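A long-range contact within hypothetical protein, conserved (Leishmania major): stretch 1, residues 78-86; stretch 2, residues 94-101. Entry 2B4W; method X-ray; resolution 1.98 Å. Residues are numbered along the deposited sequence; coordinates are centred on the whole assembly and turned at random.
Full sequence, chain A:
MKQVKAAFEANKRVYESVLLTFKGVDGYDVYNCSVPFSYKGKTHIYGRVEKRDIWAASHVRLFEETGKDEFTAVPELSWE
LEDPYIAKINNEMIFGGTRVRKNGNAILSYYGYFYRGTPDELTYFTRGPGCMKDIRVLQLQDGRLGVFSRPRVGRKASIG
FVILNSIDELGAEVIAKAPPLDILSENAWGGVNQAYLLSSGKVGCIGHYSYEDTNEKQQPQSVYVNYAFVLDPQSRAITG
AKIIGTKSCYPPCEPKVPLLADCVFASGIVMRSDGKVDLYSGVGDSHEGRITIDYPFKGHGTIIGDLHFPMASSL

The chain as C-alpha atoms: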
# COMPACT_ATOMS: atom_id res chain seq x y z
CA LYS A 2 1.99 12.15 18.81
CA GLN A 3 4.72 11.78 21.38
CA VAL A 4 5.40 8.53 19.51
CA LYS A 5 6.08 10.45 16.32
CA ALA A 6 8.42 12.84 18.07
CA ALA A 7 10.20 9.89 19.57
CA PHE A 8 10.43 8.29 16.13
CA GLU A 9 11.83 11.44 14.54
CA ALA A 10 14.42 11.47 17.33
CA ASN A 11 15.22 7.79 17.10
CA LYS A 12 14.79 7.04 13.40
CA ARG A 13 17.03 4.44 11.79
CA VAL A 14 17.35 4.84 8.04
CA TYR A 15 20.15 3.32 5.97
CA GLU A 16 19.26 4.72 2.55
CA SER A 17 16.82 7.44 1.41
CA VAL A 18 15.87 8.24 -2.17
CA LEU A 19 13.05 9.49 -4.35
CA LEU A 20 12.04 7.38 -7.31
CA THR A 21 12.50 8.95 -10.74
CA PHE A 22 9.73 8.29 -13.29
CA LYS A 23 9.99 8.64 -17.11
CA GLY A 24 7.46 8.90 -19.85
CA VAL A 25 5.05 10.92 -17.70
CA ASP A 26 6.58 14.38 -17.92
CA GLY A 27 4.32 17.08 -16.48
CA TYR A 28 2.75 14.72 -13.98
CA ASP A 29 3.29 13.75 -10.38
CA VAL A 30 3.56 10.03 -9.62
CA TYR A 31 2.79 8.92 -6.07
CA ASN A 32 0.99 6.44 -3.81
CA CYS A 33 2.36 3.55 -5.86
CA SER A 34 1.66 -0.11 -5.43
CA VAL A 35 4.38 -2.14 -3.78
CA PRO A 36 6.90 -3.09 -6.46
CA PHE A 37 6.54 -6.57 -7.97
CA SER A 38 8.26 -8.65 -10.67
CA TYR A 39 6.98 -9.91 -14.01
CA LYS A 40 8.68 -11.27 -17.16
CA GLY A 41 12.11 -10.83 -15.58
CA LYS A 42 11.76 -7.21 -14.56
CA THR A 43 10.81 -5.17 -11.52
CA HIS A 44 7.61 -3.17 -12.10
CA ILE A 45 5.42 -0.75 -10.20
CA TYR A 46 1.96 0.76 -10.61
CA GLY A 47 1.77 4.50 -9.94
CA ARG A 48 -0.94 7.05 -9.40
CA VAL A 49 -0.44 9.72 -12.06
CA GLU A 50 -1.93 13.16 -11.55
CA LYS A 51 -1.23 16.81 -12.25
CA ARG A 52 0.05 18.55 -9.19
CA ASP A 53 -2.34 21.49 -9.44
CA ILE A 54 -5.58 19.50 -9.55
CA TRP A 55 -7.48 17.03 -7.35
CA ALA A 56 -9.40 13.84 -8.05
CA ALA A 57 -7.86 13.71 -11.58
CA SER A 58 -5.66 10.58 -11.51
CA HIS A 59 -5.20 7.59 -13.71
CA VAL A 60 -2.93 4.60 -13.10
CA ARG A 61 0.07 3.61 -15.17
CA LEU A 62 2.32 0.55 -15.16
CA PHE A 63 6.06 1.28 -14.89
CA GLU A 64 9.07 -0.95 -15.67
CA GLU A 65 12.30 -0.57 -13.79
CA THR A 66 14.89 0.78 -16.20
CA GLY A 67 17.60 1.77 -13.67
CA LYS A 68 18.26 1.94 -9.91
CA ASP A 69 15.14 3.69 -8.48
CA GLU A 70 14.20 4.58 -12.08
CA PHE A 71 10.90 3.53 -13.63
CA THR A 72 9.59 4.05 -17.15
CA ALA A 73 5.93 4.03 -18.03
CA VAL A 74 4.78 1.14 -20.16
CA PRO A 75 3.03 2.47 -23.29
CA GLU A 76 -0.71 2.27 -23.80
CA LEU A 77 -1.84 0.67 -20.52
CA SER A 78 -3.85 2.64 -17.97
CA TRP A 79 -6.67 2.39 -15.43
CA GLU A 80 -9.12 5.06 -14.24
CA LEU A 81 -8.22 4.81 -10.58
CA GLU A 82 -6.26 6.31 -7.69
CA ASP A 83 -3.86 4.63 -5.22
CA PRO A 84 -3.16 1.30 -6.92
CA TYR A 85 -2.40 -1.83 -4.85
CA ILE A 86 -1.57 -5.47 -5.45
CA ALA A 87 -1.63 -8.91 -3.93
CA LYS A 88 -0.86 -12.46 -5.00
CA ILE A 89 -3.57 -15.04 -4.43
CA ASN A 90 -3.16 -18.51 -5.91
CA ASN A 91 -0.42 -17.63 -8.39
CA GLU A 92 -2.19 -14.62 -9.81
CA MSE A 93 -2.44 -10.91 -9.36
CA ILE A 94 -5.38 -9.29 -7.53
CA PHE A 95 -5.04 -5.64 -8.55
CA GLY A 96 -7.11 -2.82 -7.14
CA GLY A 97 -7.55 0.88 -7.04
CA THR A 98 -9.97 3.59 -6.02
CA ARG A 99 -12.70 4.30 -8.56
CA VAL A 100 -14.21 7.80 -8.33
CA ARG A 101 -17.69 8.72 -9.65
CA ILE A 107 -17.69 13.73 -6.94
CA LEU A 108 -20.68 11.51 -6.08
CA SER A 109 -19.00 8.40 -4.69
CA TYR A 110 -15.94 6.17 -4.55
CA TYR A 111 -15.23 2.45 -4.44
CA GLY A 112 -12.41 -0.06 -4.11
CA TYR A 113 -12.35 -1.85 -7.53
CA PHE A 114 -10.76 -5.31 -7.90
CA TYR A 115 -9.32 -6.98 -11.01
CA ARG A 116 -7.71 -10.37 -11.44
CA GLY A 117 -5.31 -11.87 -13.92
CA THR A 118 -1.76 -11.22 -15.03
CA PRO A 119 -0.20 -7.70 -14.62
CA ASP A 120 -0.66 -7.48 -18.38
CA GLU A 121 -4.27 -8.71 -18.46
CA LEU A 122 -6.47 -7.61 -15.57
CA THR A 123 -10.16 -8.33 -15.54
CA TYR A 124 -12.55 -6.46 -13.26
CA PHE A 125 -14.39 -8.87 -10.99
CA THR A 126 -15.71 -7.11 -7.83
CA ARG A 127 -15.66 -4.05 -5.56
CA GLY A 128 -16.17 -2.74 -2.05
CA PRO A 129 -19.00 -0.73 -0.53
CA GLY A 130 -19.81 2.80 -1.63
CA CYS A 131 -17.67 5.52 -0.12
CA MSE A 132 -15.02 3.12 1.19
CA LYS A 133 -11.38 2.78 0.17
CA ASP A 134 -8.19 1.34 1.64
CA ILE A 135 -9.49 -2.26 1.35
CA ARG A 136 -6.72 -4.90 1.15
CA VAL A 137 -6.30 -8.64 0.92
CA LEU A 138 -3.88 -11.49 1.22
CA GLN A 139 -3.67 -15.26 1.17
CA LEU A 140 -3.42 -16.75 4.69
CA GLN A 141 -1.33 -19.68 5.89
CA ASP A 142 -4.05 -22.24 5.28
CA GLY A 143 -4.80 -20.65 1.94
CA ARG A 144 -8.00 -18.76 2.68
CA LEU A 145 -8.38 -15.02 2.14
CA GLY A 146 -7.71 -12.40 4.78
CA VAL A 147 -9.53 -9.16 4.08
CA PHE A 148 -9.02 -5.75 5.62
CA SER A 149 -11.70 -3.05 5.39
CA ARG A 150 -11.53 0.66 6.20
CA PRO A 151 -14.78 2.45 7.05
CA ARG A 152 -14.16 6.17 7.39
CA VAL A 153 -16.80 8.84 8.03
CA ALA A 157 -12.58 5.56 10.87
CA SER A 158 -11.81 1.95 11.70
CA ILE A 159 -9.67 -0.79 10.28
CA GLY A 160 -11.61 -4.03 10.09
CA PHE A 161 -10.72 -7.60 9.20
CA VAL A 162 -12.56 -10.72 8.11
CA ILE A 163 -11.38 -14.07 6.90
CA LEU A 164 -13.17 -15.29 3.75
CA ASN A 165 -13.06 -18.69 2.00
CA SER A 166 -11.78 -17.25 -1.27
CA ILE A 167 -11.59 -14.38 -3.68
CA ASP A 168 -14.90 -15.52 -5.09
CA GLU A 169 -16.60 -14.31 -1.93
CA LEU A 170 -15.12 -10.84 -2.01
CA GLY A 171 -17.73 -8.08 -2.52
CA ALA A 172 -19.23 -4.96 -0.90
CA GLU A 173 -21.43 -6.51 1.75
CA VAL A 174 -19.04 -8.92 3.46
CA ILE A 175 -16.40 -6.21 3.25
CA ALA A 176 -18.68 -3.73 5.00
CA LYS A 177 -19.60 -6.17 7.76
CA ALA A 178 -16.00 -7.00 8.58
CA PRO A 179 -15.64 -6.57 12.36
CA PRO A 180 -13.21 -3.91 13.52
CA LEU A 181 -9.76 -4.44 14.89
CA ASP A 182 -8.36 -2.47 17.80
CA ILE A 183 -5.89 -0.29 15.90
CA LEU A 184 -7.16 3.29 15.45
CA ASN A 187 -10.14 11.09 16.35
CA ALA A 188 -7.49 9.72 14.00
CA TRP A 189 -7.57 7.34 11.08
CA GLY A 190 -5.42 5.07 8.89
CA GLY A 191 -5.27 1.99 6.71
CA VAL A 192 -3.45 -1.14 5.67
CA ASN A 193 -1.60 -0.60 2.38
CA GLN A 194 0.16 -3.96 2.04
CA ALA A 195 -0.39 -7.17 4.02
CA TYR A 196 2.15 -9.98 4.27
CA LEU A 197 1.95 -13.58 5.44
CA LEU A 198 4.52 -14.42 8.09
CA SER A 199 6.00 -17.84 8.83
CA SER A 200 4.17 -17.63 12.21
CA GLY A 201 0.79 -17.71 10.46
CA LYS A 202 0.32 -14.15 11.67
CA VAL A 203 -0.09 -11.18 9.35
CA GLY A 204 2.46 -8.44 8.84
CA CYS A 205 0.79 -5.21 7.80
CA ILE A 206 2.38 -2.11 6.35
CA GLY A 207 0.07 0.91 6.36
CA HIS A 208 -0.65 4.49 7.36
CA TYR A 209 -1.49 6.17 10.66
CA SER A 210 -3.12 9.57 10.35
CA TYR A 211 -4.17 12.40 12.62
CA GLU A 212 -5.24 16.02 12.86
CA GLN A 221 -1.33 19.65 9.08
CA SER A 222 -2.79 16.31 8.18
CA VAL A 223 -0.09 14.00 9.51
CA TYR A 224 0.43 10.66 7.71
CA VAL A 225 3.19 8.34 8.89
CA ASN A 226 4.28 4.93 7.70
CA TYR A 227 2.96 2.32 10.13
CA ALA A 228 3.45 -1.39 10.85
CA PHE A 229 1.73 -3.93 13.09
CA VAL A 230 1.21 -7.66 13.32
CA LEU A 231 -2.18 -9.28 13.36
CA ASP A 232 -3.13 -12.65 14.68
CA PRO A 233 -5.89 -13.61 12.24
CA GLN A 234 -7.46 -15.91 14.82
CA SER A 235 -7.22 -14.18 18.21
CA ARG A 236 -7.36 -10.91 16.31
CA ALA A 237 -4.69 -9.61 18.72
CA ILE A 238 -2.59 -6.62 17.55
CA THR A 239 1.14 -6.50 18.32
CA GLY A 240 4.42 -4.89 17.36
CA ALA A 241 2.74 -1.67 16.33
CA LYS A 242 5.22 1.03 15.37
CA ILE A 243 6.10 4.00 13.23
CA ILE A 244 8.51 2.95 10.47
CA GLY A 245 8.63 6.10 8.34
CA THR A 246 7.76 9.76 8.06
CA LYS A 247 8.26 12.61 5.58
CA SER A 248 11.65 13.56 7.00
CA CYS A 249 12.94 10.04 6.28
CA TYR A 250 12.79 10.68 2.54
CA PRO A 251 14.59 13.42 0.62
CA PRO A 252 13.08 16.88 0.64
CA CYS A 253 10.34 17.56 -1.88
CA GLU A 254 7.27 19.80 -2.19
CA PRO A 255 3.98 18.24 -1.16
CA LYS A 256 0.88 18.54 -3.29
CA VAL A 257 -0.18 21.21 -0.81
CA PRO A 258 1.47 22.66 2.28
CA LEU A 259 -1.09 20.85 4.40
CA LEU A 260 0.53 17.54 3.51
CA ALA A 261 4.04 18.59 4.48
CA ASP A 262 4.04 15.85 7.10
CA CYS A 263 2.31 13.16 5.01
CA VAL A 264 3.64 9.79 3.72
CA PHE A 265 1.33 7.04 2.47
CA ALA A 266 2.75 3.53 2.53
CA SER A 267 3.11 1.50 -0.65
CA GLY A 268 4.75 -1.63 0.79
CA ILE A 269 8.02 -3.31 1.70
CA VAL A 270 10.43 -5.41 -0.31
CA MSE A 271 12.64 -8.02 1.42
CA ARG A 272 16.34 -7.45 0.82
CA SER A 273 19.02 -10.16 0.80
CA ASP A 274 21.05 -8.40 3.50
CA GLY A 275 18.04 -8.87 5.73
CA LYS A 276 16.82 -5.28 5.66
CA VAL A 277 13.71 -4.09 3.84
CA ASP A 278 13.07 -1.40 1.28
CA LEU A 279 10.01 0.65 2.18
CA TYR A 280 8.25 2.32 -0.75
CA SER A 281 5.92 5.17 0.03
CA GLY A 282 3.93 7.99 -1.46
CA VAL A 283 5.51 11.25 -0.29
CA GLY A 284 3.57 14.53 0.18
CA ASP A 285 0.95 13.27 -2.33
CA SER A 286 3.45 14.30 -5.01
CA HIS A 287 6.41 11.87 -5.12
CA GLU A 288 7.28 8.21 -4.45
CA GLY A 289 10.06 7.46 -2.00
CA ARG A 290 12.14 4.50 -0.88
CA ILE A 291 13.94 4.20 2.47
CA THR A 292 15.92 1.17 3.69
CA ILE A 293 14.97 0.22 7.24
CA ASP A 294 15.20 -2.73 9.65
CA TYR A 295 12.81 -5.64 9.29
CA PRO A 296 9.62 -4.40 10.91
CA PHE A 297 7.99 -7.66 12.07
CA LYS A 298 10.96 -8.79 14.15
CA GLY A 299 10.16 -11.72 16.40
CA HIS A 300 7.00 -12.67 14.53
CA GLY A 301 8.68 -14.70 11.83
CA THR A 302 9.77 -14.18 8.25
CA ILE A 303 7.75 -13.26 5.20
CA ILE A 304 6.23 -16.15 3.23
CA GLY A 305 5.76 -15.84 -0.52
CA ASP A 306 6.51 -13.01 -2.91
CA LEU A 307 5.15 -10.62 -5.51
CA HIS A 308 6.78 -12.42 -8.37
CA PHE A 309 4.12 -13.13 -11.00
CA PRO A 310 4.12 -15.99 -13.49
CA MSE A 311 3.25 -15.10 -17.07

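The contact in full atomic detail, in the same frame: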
# COMPACT_ATOMS: atom_id res chain seq x y z
N SER A 78 -3.48 1.74 -19.06
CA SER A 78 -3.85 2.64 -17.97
C SER A 78 -5.17 2.19 -17.36
O SER A 78 -5.90 1.40 -17.95
CB SER A 78 -3.96 4.08 -18.48
OG SER A 78 -5.18 4.25 -19.18
N TRP A 79 -5.45 2.70 -16.17
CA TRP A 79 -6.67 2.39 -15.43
C TRP A 79 -7.18 3.69 -14.82
O TRP A 79 -6.38 4.53 -14.40
CB TRP A 79 -6.42 1.31 -14.36
CG TRP A 79 -5.89 0.04 -14.94
CD1 TRP A 79 -6.64 -1.07 -15.23
CD2 TRP A 79 -4.54 -0.30 -15.31
NE1 TRP A 79 -5.84 -2.06 -15.75
CE2 TRP A 79 -4.55 -1.62 -15.81
CE3 TRP A 79 -3.32 0.38 -15.27
CZ2 TRP A 79 -3.38 -2.24 -16.25
CZ3 TRP A 79 -2.15 -0.22 -15.70
CH2 TRP A 79 -2.21 -1.54 -16.19
N GLU A 80 -8.50 3.87 -14.79
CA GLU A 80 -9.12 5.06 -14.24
C GLU A 80 -9.32 4.90 -12.74
O GLU A 80 -10.44 4.70 -12.29
CB GLU A 80 -10.50 5.38 -14.84
CG GLU A 80 -10.46 5.41 -16.35
CD GLU A 80 -9.60 6.52 -16.89
OE1 GLU A 80 -9.71 7.66 -16.38
OE2 GLU A 80 -8.79 6.25 -17.81
N LEU A 81 -8.21 4.97 -12.02
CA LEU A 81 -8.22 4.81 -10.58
C LEU A 81 -7.13 5.67 -9.94
O LEU A 81 -6.25 6.14 -10.65
CB LEU A 81 -7.98 3.33 -10.20
CG LEU A 81 -8.81 2.25 -10.86
CD1 LEU A 81 -8.09 0.91 -10.88
CD2 LEU A 81 -10.17 2.10 -10.18
N GLU A 82 -7.22 5.80 -8.62
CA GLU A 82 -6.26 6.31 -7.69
C GLU A 82 -5.64 5.20 -6.83
O GLU A 82 -6.24 4.13 -6.69
CB GLU A 82 -6.88 7.34 -6.72
CG GLU A 82 -7.79 8.35 -7.41
CD GLU A 82 -8.36 9.38 -6.46
OE1 GLU A 82 -8.51 9.09 -5.25
OE2 GLU A 82 -8.65 10.49 -6.94
N ASP A 83 -4.49 5.47 -6.23
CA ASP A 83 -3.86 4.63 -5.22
C ASP A 83 -3.89 3.14 -5.54
O ASP A 83 -4.62 2.40 -4.88
CB ASP A 83 -4.54 4.81 -3.87
CG ASP A 83 -4.56 6.27 -3.45
OD1 ASP A 83 -3.79 7.03 -4.06
OD2 ASP A 83 -5.32 6.60 -2.52
N PRO A 84 -3.13 2.72 -6.54
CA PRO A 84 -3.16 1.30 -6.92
C PRO A 84 -2.50 0.41 -5.87
O PRO A 84 -1.72 0.86 -5.03
CB PRO A 84 -2.39 1.28 -8.23
CG PRO A 84 -1.54 2.49 -8.21
CD PRO A 84 -2.18 3.52 -7.34
N TYR A 85 -2.84 -0.87 -5.86
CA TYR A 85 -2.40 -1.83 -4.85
C TYR A 85 -2.54 -3.27 -5.36
O TYR A 85 -3.43 -3.59 -6.14
CB TYR A 85 -3.11 -1.73 -3.52
CG TYR A 85 -4.61 -1.84 -3.48
CD1 TYR A 85 -5.36 -0.70 -3.74
CD2 TYR A 85 -5.27 -3.03 -3.18
CE1 TYR A 85 -6.75 -0.77 -3.71
CE2 TYR A 85 -6.65 -3.09 -3.15
CZ TYR A 85 -7.38 -1.95 -3.42
OH TYR A 85 -8.76 -1.95 -3.41
N ILE A 86 -1.62 -4.12 -4.90
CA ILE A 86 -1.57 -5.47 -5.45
C ILE A 86 -1.44 -6.52 -4.35
O ILE A 86 -1.05 -6.26 -3.22
CB ILE A 86 -0.40 -5.71 -6.42
CG1 ILE A 86 0.98 -5.40 -5.81
CG2 ILE A 86 -0.58 -5.00 -7.74
CD1 ILE A 86 2.12 -5.82 -6.73
N ILE A 94 -4.21 -10.01 -7.99
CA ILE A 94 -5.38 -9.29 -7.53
C ILE A 94 -4.93 -7.83 -7.42
O ILE A 94 -4.19 -7.47 -6.50
CB ILE A 94 -5.94 -9.81 -6.23
CG1 ILE A 94 -6.40 -11.28 -6.26
CG2 ILE A 94 -7.12 -8.95 -5.76
CD1 ILE A 94 -7.05 -11.67 -7.57
N PHE A 95 -5.36 -7.06 -8.40
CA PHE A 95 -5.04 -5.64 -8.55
C PHE A 95 -6.27 -4.80 -8.22
O PHE A 95 -7.38 -5.15 -8.61
CB PHE A 95 -4.56 -5.34 -9.95
CG PHE A 95 -4.53 -3.88 -10.37
CD1 PHE A 95 -3.44 -3.08 -10.09
CD2 PHE A 95 -5.58 -3.30 -11.07
CE1 PHE A 95 -3.39 -1.75 -10.51
CE2 PHE A 95 -5.54 -1.99 -11.50
CZ PHE A 95 -4.44 -1.21 -11.24
N GLY A 96 -6.03 -3.70 -7.51
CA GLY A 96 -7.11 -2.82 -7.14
C GLY A 96 -6.70 -1.37 -7.13
O GLY A 96 -5.56 -0.91 -7.17
N GLY A 97 -7.74 -0.56 -7.05
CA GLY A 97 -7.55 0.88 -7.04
C GLY A 97 -8.88 1.52 -6.65
O GLY A 97 -9.87 0.78 -6.63
N THR A 98 -8.79 2.80 -6.35
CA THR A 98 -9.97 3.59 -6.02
C THR A 98 -10.62 4.14 -7.29
O THR A 98 -9.92 4.85 -8.04
CB THR A 98 -9.69 4.81 -5.12
OG1 THR A 98 -9.08 4.37 -3.91
CG2 THR A 98 -11.02 5.49 -4.77
N ARG A 99 -11.88 3.80 -7.45
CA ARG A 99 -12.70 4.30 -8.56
C ARG A 99 -13.61 5.43 -8.06
O ARG A 99 -14.34 5.32 -7.07
CB ARG A 99 -13.52 3.17 -9.19
CG ARG A 99 -14.35 3.61 -10.40
CD ARG A 99 -13.56 3.36 -11.67
NE ARG A 99 -14.39 3.19 -12.85
CZ ARG A 99 -14.02 2.58 -13.96
NH1 ARG A 99 -12.81 2.04 -14.09
NH2 ARG A 99 -14.88 2.50 -14.97
N VAL A 100 -13.54 6.57 -8.73
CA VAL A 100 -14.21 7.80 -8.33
C VAL A 100 -15.29 8.22 -9.33
O VAL A 100 -14.93 8.48 -10.47
CB VAL A 100 -13.18 8.95 -8.20
CG1 VAL A 100 -13.87 10.28 -7.96
CG2 VAL A 100 -12.17 8.61 -7.10
N ARG A 101 -16.53 8.29 -8.88
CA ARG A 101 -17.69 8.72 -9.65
C ARG A 101 -17.94 10.22 -9.51
O ARG A 101 -18.48 10.63 -8.48
CB ARG A 101 -18.95 7.97 -9.19
O HOH W 1 -11.72 6.91 -11.23
O HOH W 2 -7.99 6.94 -3.12
O HOH W 3 -5.03 -5.98 -4.39

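Where two stretches of chain pair along a β-strand, glycine can act as a hollow into which a large side chain from the partner stretch settles. The contact between residues 78-86 and 94-101 illustrates this twice over, with consecutive glycines receiving two different side chains.

The frame is antiparallel. Glu 82 and Thr 98 form a hydrogen-bonded pair, Glu 82 N to Thr 98 O and Thr 98 N to Glu 82 O both measuring 2.9 Å. Further along, Tyr 85 and Gly 96 repeat the pattern, with Tyr 85 N to Gly 96 O at 3.0 Å and Gly 96 N to Tyr 85 O at 2.9 Å. Between these two pairs the register slips by one residue, a β-bulge. The chain turns its corner here, at Asp 83, and the strands remain in touch through Pro 84, whose CA lies 3.3 Å from Gly 96 O in a CA-H...O contact.

The first hollow is Gly 96. Tyr 85, with chi1 near 56° (p), folds its ring across the partner strand, so that Gly 96 CA sits 4.0 Å from the ring centroid and only 16° off the ring normal, a CH-pi contact. The fit leaves no room for a β-carbon: an ideal CB on Gly 96 would fall 2.7 Å from Tyr 85 CZ. Gly 97 provides the second hollow, this time for Leu 81. An ideal CB there would come within 2.7 Å of Leu 81 CD1, while the actual leucine packs its CD2 3.8 Å from Gly 97 O and 3.7 Å from Arg 99 CB.

Phe 95 is the complementary bump, and the other stretch covers more of it than of any other residue in the contact. Its ring is lodged among four apolar side chains: CE2 lies 4.0 Å from Trp 79 CD1 and 3.9 Å from Leu 81 CD1, CE1 is 3.9 Å from Pro 84 CB, and Ile 86 CG2 approaches CD1 at 4.2 Å near the ring plane. Against Trp 79 the phenylalanine presents its edge to the indole face, the five-membered ring and phenyl centroids being 5.0 Å apart with planes at 52°.

Water adds links between the two stretches. One molecule bridges the backbones, donating to Glu 80 O (2.8 Å) and accepting from Val 100 N (3.1 Å). Another lies among polar groups, 3.1 Å from Glu 82 OE1, 2.8 Å from Asp 83 OD2 and 2.9 Å from Thr 98 OG1.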